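Local coordinates for guanosine-3',5'-bis(diphosphate) 3'-pyrophosphohydrolase MESH1 (Drosophila melanogaster, PDB 3NQW), which hydrolyses the alarmone ppGpp to GDP and diphosphate with a manganese ion and takes part in the starvation response, at residues Phe148-Lys152 with Phe173-Leu179. Sequence-based numbering, arbitrary orientation.
Sequences FVWAK and FRQRGLL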
loop_
_atom_site.group_PDB
_atom_site.type_symbol
_atom_site.label_atom_id
_atom_site.label_comp_id
_atom_site.label_asym_id
_atom_site.label_seq_id
_atom_site.Cartn_x
_atom_site.Cartn_y
_atom_site.Cartn_z
ATOM N N PHE A 148 -7.345 -25.425 -3.546
ATOM C CA PHE A 148 -8.718 -25.211 -3.089
ATOM C C PHE A 148 -9.105 -26.197 -1.992
ATOM O O PHE A 148 -9.772 -25.824 -1.017
ATOM C CB PHE A 148 -9.719 -25.356 -4.248
ATOM C CG PHE A 148 -9.725 -24.192 -5.200
ATOM C CD1 PHE A 148 -9.089 -24.279 -6.434
ATOM C CD2 PHE A 148 -10.343 -22.996 -4.846
ATOM C CE1 PHE A 148 -9.065 -23.190 -7.296
ATOM C CE2 PHE A 148 -10.323 -21.905 -5.699
ATOM C CZ PHE A 148 -9.682 -22.003 -6.926
ATOM N N VAL A 149 -8.706 -27.456 -2.180
ATOM C CA VAL A 149 -8.995 -28.523 -1.230
ATOM C C VAL A 149 -8.353 -28.198 0.103
ATOM O O VAL A 149 -9.022 -28.178 1.138
ATOM C CB VAL A 149 -8.438 -29.894 -1.712
ATOM C CG1 VAL A 149 -8.712 -30.963 -0.656
ATOM C CG2 VAL A 149 -9.083 -30.295 -3.029
ATOM N N TRP A 150 -7.043 -27.960 0.060
ATOM C CA TRP A 150 -6.257 -27.628 1.250
ATOM C C TRP A 150 -6.833 -26.372 1.905
ATOM O O TRP A 150 -7.041 -26.334 3.118
ATOM C CB TRP A 150 -4.782 -27.411 0.866
ATOM C CG TRP A 150 -3.969 -26.680 1.910
ATOM C CD1 TRP A 150 -3.636 -27.124 3.165
ATOM C CD2 TRP A 150 -3.429 -25.362 1.798
ATOM N NE1 TRP A 150 -2.932 -26.162 3.836
ATOM C CE2 TRP A 150 -2.789 -25.068 3.022
ATOM C CE3 TRP A 150 -3.427 -24.392 0.785
ATOM C CZ2 TRP A 150 -2.146 -23.845 3.259
ATOM C CZ3 TRP A 150 -2.791 -23.181 1.023
ATOM C CH2 TRP A 150 -2.161 -22.918 2.251
ATOM N N ALA A 151 -7.098 -25.354 1.090
ATOM C CA ALA A 151 -7.676 -24.115 1.582
ATOM C C ALA A 151 -8.902 -24.430 2.432
ATOM O O ALA A 151 -9.072 -23.912 3.539
ATOM C CB ALA A 151 -8.079 -23.224 0.413
ATOM N N LYS A 152 -9.763 -25.291 1.903
ATOM C CA LYS A 152 -10.977 -25.661 2.615
ATOM C C LYS A 152 -10.675 -26.367 3.934
ATOM O O LYS A 152 -11.294 -26.065 4.954
ATOM C CB LYS A 152 -11.872 -26.552 1.748
ATOM C CG LYS A 152 -13.320 -26.522 2.231
ATOM C CD LYS A 152 -14.244 -27.446 1.471
ATOM C CE LYS A 152 -15.684 -27.224 1.918
ATOM N NZ LYS A 152 -15.829 -27.293 3.403
ATOM N N PHE A 173 -16.083 -21.817 -2.349
ATOM C CA PHE A 173 -16.044 -23.266 -2.228
ATOM C C PHE A 173 -17.239 -23.959 -2.884
ATOM O O PHE A 173 -17.080 -25.036 -3.461
ATOM C CB PHE A 173 -15.968 -23.685 -0.752
ATOM C CG PHE A 173 -14.676 -23.306 -0.058
ATOM C CD1 PHE A 173 -13.441 -23.512 -0.669
ATOM C CD2 PHE A 173 -14.700 -22.803 1.238
ATOM C CE1 PHE A 173 -12.252 -23.225 0.003
ATOM C CE2 PHE A 173 -13.522 -22.516 1.912
ATOM C CZ PHE A 173 -12.298 -22.729 1.293
ATOM N N ARG A 174 -18.432 -23.371 -2.800
ATOM C CA ARG A 174 -19.601 -24.003 -3.418
ATOM C C ARG A 174 -19.660 -23.767 -4.923
ATOM O O ARG A 174 -20.208 -24.595 -5.648
ATOM C CB ARG A 174 -20.904 -23.539 -2.750
ATOM C CG ARG A 174 -21.153 -22.055 -2.801
ATOM C CD ARG A 174 -22.417 -21.703 -2.022
ATOM N NE ARG A 174 -22.475 -22.390 -0.718
ATOM C CZ ARG A 174 -22.770 -21.796 0.438
ATOM N NH1 ARG A 174 -23.028 -20.498 0.458
ATOM N NH2 ARG A 174 -22.818 -22.495 1.566
ATOM N N GLN A 175 -19.101 -22.645 -5.384
ATOM C CA GLN A 175 -19.060 -22.317 -6.814
ATOM C C GLN A 175 -18.167 -23.331 -7.508
ATOM O O GLN A 175 -18.423 -23.733 -8.642
ATOM C CB GLN A 175 -18.455 -20.931 -7.059
ATOM C CG GLN A 175 -19.390 -19.739 -6.900
ATOM C CD GLN A 175 -18.764 -18.452 -7.451
ATOM O OE1 GLN A 175 -17.778 -17.936 -6.901
ATOM N NE2 GLN A 175 -19.329 -17.936 -8.549
ATOM N N ARG A 176 -17.100 -23.718 -6.819
ATOM C CA ARG A 176 -16.163 -24.690 -7.353
ATOM C C ARG A 176 -16.788 -26.077 -7.290
ATOM O O ARG A 176 -16.829 -26.789 -8.286
ATOM C CB ARG A 176 -14.857 -24.660 -6.555
ATOM C CG ARG A 176 -13.984 -23.446 -6.842
ATOM C CD ARG A 176 -13.189 -23.617 -8.129
ATOM N NE ARG A 176 -12.960 -22.338 -8.801
ATOM C CZ ARG A 176 -12.155 -22.181 -9.844
ATOM N NH1 ARG A 176 -11.494 -23.226 -10.335
ATOM N NH2 ARG A 176 -12.022 -20.982 -10.398
ATOM N N GLY A 177 -17.282 -26.462 -6.122
ATOM C CA GLY A 177 -17.887 -27.771 -6.006
ATOM C C GLY A 177 -17.323 -28.581 -4.865
ATOM O O GLY A 177 -17.226 -29.806 -4.939
ATOM N N LEU A 178 -16.945 -27.886 -3.800
ATOM C CA LEU A 178 -16.389 -28.524 -2.607
ATOM C C LEU A 178 -17.356 -28.395 -1.438
ATOM O O LEU A 178 -17.178 -29.029 -0.399
ATOM C CB LEU A 178 -15.049 -27.875 -2.224
ATOM C CG LEU A 178 -13.733 -28.429 -2.777
ATOM C CD1 LEU A 178 -13.797 -28.576 -4.289
ATOM C CD2 LEU A 178 -12.609 -27.502 -2.367
ATOM N N LEU A 179 -18.379 -27.567 -1.605
ATOM C CA LEU A 179 -19.348 -27.365 -0.537
ATOM C C LEU A 179 -20.722 -27.837 -0.980
ATOM O O LEU A 179 -21.021 -27.853 -2.173
ATOM C CB LEU A 179 -19.405 -25.888 -0.169
ATOM C CG LEU A 179 -19.908 -25.510 1.214
ATOM C CD1 LEU A 179 -18.998 -26.081 2.289
ATOM C CD2 LEU A 179 -19.939 -23.995 1.310
#
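Phe148, Ala151 and Lys152 of helix 141-158 pack against the C-terminal end of helix 163-176 and the tail after it, joining the last two helices of this all-helical HD-domain hydrolase; the manganese lies about 12 Å from the Ala151 side chain. Two CH-pi contacts lead. Lys152 sets CB and CG against one face of the Phe173 ring, with CG 3.9 Å from the centroid and almost on the ring normal. With CG anti to the backbone N (chi1 -159°), the chain then passes Leu178, CE comes within 3.5 Å of Leu179 CD1, and NZ forms a salt bridge with Asp156. In the second, Arg176 CD sits over the centre of the Phe148 ring, 4.1 Å from the centroid; bends at chi2 and chi3 then bring the guanidinium nearly parallel to it, the planes 14° apart. Apolar contacts add to these: Ala151 CB meets Phe173 CE1 at 4.2 Å, and Leu178 CD2 approaches Phe148 CB at 4.1 Å. Helix 114-133 also meets both phenylalanines, Leu131 touching Phe148 and Leu128 touching Phe173. Replacing Phe173 by alanine is likely to open a gap beside Ala151 and leave Lys152 CB and CG without their ring face. Gly177 is the first residue to leave helical angles, with positive phi, and Leu178 beyond it points toward the partner helix; Phe173 O accepts from both Gly177 N (3.0 Å) and Leu178 N (2.9 Å).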